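Local coordinates for rhogap protein (Gallus gallus, PDB 1F7C) that activates the GTPase activity of RHOA and CDC42 through its Rho-GAP domain, the part of the longer GRAF protein held in this chain, at residues A[33-45]-A[147-159]. Numbering follows the deposited sequence.
Sequences LDSIGFSIIKKCI and KNRQMLHLLMNHL
M151 packs on F38 through its methyl group. The methyl CE of M151 lies over one face of the F38 ring, 3.7 Å from its centroid, in a CH-pi contact. SD stands farther above the same face, a Met-aromatic pair. The M151 chain leaves with CG anti to the backbone N (chi1 -170°) and passes above the ring, and the bend at chi3 brings CE down over its face. A second CH-pi contact lies toward the C-terminal ends of both segments. CD1 of I45 sits above one face of the H158 imidazole, 3.5 Å from its centroid. Both ring nitrogens of H158 have partners, ND1 with E49 and NE2 with Y59, which should fix the rotation of the ring.

Residues 35-45 and 147-159 lie on helices 35-51 and 146-164 of the all-helical RhoGAP fold. The axes of 35-45 and 147-159 run nearly parallel, 6° apart, with a closest approach of 10.7 Å. F38 is a knob in the hole formed by K147, Q150, M151 and L154. CB of Q150 meets the ring at its edge, 3.6 Å from CE2. Replacing F38 by alanine would remove the ring, and is likely to open a gap among these four residues and leave the M151 methyl without its aromatic face.

M151 also packs on L33 and I41. Its SD lies 3.6 Å from L33 CD2 and 3.9 Å from I41 CG1. In a separate apolar contact, CD1 of L154 rests 4.0 Å from K42 CG.

Across the interface, K147 NZ gives L33 O a weak hydrogen bond, at 3.5 Å. Within 33-45, D34 caps the start of its helix, its OD1 accepting a weak bond from G37 N.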
loop_
_atom_site.group_PDB
_atom_site.type_symbol
_atom_site.label_atom_id
_atom_site.label_comp_id
_atom_site.label_asym_id
_atom_site.label_seq_id
_atom_site.Cartn_x
_atom_site.Cartn_y
_atom_site.Cartn_z
ATOM N N LEU A 33 2.064 4.384 -13.661
ATOM C CA LEU A 33 3.055 3.480 -13.109
ATOM C C LEU A 33 4.353 3.579 -13.905
ATOM O O LEU A 33 4.882 2.573 -14.391
ATOM C CB LEU A 33 2.547 2.036 -13.123
ATOM C CG LEU A 33 1.532 1.660 -12.044
ATOM C CD1 LEU A 33 1.210 0.175 -12.130
ATOM C CD2 LEU A 33 2.107 1.995 -10.683
ATOM N N ASP A 34 4.862 4.799 -14.036
ATOM C CA ASP A 34 6.104 5.041 -14.762
ATOM C C ASP A 34 7.238 5.297 -13.766
ATOM O O ASP A 34 7.035 5.206 -12.556
ATOM C CB ASP A 34 5.930 6.244 -15.682
ATOM C CG ASP A 34 5.605 7.504 -14.922
ATOM O OD1 ASP A 34 4.876 7.412 -13.908
ATOM O OD2 ASP A 34 6.067 8.584 -15.343
ATOM N N SER A 35 8.426 5.620 -14.265
ATOM C CA SER A 35 9.553 5.873 -13.378
ATOM C C SER A 35 9.260 7.012 -12.399
ATOM O O SER A 35 9.846 7.075 -11.319
ATOM C CB SER A 35 10.816 6.185 -14.187
ATOM O OG SER A 35 10.623 7.311 -15.020
ATOM N N ILE A 36 8.353 7.911 -12.765
ATOM C CA ILE A 36 8.015 9.012 -11.877
ATOM C C ILE A 36 7.252 8.465 -10.671
ATOM O O ILE A 36 7.481 8.885 -9.534
ATOM C CB ILE A 36 7.153 10.065 -12.597
ATOM C CG1 ILE A 36 7.933 10.658 -13.771
ATOM C CG2 ILE A 36 6.758 11.172 -11.631
ATOM C CD1 ILE A 36 9.193 11.385 -13.367
ATOM N N GLY A 37 6.351 7.521 -10.932
ATOM C CA GLY A 37 5.574 6.904 -9.873
ATOM C C GLY A 37 6.450 6.175 -8.861
ATOM O O GLY A 37 6.308 6.391 -7.660
ATOM N N PHE A 38 7.347 5.311 -9.330
ATOM C CA PHE A 38 8.238 4.590 -8.425
ATOM C C PHE A 38 9.130 5.567 -7.672
ATOM O O PHE A 38 9.547 5.297 -6.551
ATOM C CB PHE A 38 9.123 3.605 -9.182
ATOM C CG PHE A 38 8.417 2.350 -9.596
ATOM C CD1 PHE A 38 7.546 2.345 -10.684
ATOM C CD2 PHE A 38 8.620 1.164 -8.897
ATOM C CE1 PHE A 38 6.888 1.174 -11.070
ATOM C CE2 PHE A 38 7.966 -0.012 -9.274
ATOM C CZ PHE A 38 7.099 -0.005 -10.364
ATOM N N SER A 39 9.429 6.694 -8.305
ATOM C CA SER A 39 10.254 7.728 -7.704
ATOM C C SER A 39 9.497 8.326 -6.515
ATOM O O SER A 39 10.034 8.473 -5.418
ATOM C CB SER A 39 10.546 8.812 -8.743
ATOM O OG SER A 39 11.151 9.950 -8.154
ATOM N N ILE A 40 8.237 8.660 -6.751
ATOM C CA ILE A 40 7.384 9.229 -5.722
ATOM C C ILE A 40 7.249 8.279 -4.533
ATOM O O ILE A 40 7.399 8.689 -3.385
ATOM C CB ILE A 40 5.982 9.542 -6.299
ATOM C CG1 ILE A 40 6.102 10.661 -7.340
ATOM C CG2 ILE A 40 5.019 9.928 -5.184
ATOM C CD1 ILE A 40 4.772 11.151 -7.875
ATOM N N ILE A 41 6.971 7.013 -4.811
ATOM C CA ILE A 41 6.828 6.026 -3.758
ATOM C C ILE A 41 8.106 5.858 -2.939
ATOM O O ILE A 41 8.056 5.834 -1.710
ATOM C CB ILE A 41 6.430 4.663 -4.335
ATOM C CG1 ILE A 41 5.017 4.747 -4.901
ATOM C CG2 ILE A 41 6.506 3.591 -3.252
ATOM C CD1 ILE A 41 3.970 5.026 -3.856
ATOM N N LYS A 42 9.242 5.739 -3.619
ATOM C CA LYS A 42 10.519 5.577 -2.937
ATOM C C LYS A 42 10.894 6.789 -2.079
ATOM O O LYS A 42 11.375 6.635 -0.965
ATOM C CB LYS A 42 11.631 5.291 -3.949
ATOM C CG LYS A 42 11.541 3.910 -4.555
ATOM C CD LYS A 42 12.698 3.609 -5.500
ATOM C CE LYS A 42 12.663 4.485 -6.738
ATOM N NZ LYS A 42 13.697 4.060 -7.731
ATOM N N LYS A 43 10.674 7.990 -2.601
ATOM C CA LYS A 43 10.991 9.193 -1.854
ATOM C C LYS A 43 10.122 9.282 -0.605
ATOM O O LYS A 43 10.583 9.723 0.450
ATOM C CB LYS A 43 10.770 10.433 -2.716
ATOM C CG LYS A 43 11.705 10.575 -3.902
ATOM C CD LYS A 43 11.343 11.831 -4.703
ATOM C CE LYS A 43 12.191 11.980 -5.964
ATOM N NZ LYS A 43 13.649 12.112 -5.675
ATOM N N CYS A 44 8.866 8.859 -0.721
ATOM C CA CYS A 44 7.948 8.903 0.407
ATOM C C CYS A 44 8.244 7.813 1.425
ATOM O O CYS A 44 8.169 8.043 2.634
ATOM C CB CYS A 44 6.506 8.777 -0.072
ATOM S SG CYS A 44 5.861 10.243 -0.893
ATOM N N ILE A 45 8.583 6.626 0.940
ATOM C CA ILE A 45 8.887 5.519 1.835
ATOM C C ILE A 45 10.118 5.859 2.657
ATOM O O ILE A 45 10.137 5.689 3.874
ATOM C CB ILE A 45 9.168 4.212 1.059
ATOM C CG1 ILE A 45 7.881 3.691 0.431
ATOM C CG2 ILE A 45 9.767 3.170 1.976
ATOM C CD1 ILE A 45 6.702 3.811 1.329
ATOM N N LYS A 147 5.409 -4.276 -13.105
ATOM C CA LYS A 147 5.250 -2.987 -12.451
ATOM C C LYS A 147 4.301 -2.953 -11.251
ATOM O O LYS A 147 4.597 -2.291 -10.255
ATOM C CB LYS A 147 4.838 -1.922 -13.480
ATOM C CG LYS A 147 5.909 -1.686 -14.546
ATOM C CD LYS A 147 5.646 -0.442 -15.399
ATOM C CE LYS A 147 4.388 -0.577 -16.234
ATOM N NZ LYS A 147 4.238 0.559 -17.177
ATOM N N ASN A 148 3.168 -3.643 -11.335
ATOM C CA ASN A 148 2.228 -3.656 -10.220
ATOM C C ASN A 148 2.854 -4.430 -9.081
ATOM O O ASN A 148 2.814 -3.998 -7.929
ATOM C CB ASN A 148 0.906 -4.318 -10.610
ATOM C CG ASN A 148 0.202 -3.588 -11.751
ATOM O OD1 ASN A 148 0.729 -3.501 -12.854
ATOM N ND2 ASN A 148 -0.988 -3.055 -11.480
ATOM N N ARG A 149 3.434 -5.578 -9.416
ATOM C CA ARG A 149 4.080 -6.430 -8.431
ATOM C C ARG A 149 5.203 -5.670 -7.714
ATOM O O ARG A 149 5.300 -5.691 -6.481
ATOM C CB ARG A 149 4.632 -7.693 -9.113
ATOM C CG ARG A 149 5.451 -8.587 -8.178
ATOM C CD ARG A 149 5.841 -9.949 -8.765
ATOM N NE ARG A 149 6.377 -9.850 -10.120
ATOM C CZ ARG A 149 5.627 -9.926 -11.215
ATOM N NH1 ARG A 149 4.316 -10.109 -11.108
ATOM N NH2 ARG A 149 6.178 -9.801 -12.415
ATOM N N GLN A 150 6.030 -4.977 -8.491
ATOM C CA GLN A 150 7.144 -4.231 -7.940
ATOM C C GLN A 150 6.735 -3.141 -6.968
ATOM O O GLN A 150 7.295 -3.048 -5.882
ATOM C CB GLN A 150 7.975 -3.613 -9.056
ATOM C CG GLN A 150 9.235 -4.380 -9.390
ATOM C CD GLN A 150 10.086 -3.658 -10.424
ATOM O OE1 GLN A 150 10.306 -2.442 -10.325
ATOM N NE2 GLN A 150 10.578 -4.401 -11.414
ATOM N N MET A 151 5.779 -2.305 -7.359
ATOM C CA MET A 151 5.341 -1.241 -6.477
ATOM C C MET A 151 4.679 -1.829 -5.241
ATOM O O MET A 151 4.877 -1.347 -4.132
ATOM C CB MET A 151 4.363 -0.315 -7.181
ATOM C CG MET A 151 4.094 0.919 -6.377
ATOM S SD MET A 151 3.366 2.206 -7.364
ATOM C CE MET A 151 4.773 2.669 -8.356
ATOM N N LEU A 152 3.893 -2.876 -5.451
ATOM C CA LEU A 152 3.209 -3.548 -4.371
ATOM C C LEU A 152 4.252 -4.120 -3.386
ATOM O O LEU A 152 4.034 -4.166 -2.173
ATOM C CB LEU A 152 2.353 -4.673 -4.956
ATOM C CG LEU A 152 1.316 -5.322 -4.050
ATOM C CD1 LEU A 152 0.276 -4.279 -3.611
ATOM C CD2 LEU A 152 0.659 -6.466 -4.805
ATOM N N HIS A 153 5.386 -4.551 -3.924
ATOM C CA HIS A 153 6.456 -5.116 -3.112
ATOM C C HIS A 153 7.075 -4.058 -2.191
ATOM O O HIS A 153 7.256 -4.300 -0.998
ATOM C CB HIS A 153 7.539 -5.721 -4.011
ATOM C CG HIS A 153 8.582 -6.487 -3.262
ATOM N ND1 HIS A 153 9.700 -7.015 -3.870
ATOM C CD2 HIS A 153 8.665 -6.834 -1.954
ATOM C CE1 HIS A 153 10.424 -7.656 -2.970
ATOM N NE2 HIS A 153 9.819 -7.561 -1.800
ATOM N N LEU A 154 7.403 -2.897 -2.753
ATOM C CA LEU A 154 7.983 -1.804 -1.986
ATOM C C LEU A 154 7.034 -1.375 -0.887
ATOM O O LEU A 154 7.455 -1.124 0.234
ATOM C CB LEU A 154 8.256 -0.588 -2.871
ATOM C CG LEU A 154 9.316 -0.682 -3.962
ATOM C CD1 LEU A 154 9.280 0.589 -4.817
ATOM C CD2 LEU A 154 10.677 -0.860 -3.336
ATOM N N LEU A 155 5.752 -1.272 -1.218
ATOM C CA LEU A 155 4.748 -0.862 -0.256
ATOM C C LEU A 155 4.555 -1.822 0.906
ATOM O O LEU A 155 4.510 -1.384 2.047
ATOM C CB LEU A 155 3.407 -0.644 -0.947
ATOM C CG LEU A 155 3.120 0.790 -1.385
ATOM C CD1 LEU A 155 1.841 0.820 -2.229
ATOM C CD2 LEU A 155 2.993 1.679 -0.152
ATOM N N MET A 156 4.428 -3.116 0.621
ATOM C CA MET A 156 4.222 -4.098 1.683
ATOM C C MET A 156 5.455 -4.272 2.592
ATOM O O MET A 156 5.332 -4.484 3.800
ATOM C CB MET A 156 3.810 -5.453 1.090
ATOM C CG MET A 156 2.454 -5.468 0.381
ATOM S SD MET A 156 1.093 -4.838 1.392
ATOM C CE MET A 156 0.907 -3.225 0.697
ATOM N N ASN A 157 6.643 -4.184 2.007
ATOM C CA ASN A 157 7.874 -4.309 2.772
ATOM C C ASN A 157 7.903 -3.161 3.781
ATOM O O ASN A 157 8.199 -3.362 4.962
ATOM C CB ASN A 157 9.073 -4.210 1.829
ATOM C CG ASN A 157 10.399 -4.245 2.558
ATOM O OD1 ASN A 157 10.882 -5.307 2.944
ATOM N ND2 ASN A 157 10.993 -3.076 2.755
ATOM N N HIS A 158 7.567 -1.964 3.297
ATOM C CA HIS A 158 7.544 -0.748 4.105
ATOM C C HIS A 158 6.477 -0.769 5.198
ATOM O O HIS A 158 6.733 -0.350 6.335
ATOM C CB HIS A 158 7.336 0.485 3.206
ATOM C CG HIS A 158 6.972 1.731 3.958
ATOM N ND1 HIS A 158 7.880 2.442 4.714
ATOM C CD2 HIS A 158 5.786 2.370 4.097
ATOM C CE1 HIS A 158 7.270 3.464 5.285
ATOM N NE2 HIS A 158 5.999 3.445 4.927
ATOM N N LEU A 159 5.282 -1.243 4.860
ATOM C CA LEU A 159 4.198 -1.303 5.841
ATOM C C LEU A 159 4.506 -2.307 6.955
ATOM O O LEU A 159 4.103 -2.101 8.094
ATOM C CB LEU A 159 2.863 -1.649 5.165
ATOM C CG LEU A 159 2.301 -0.597 4.192
ATOM C CD1 LEU A 159 0.922 -1.021 3.746
ATOM C CD2 LEU A 159 2.222 0.762 4.858
#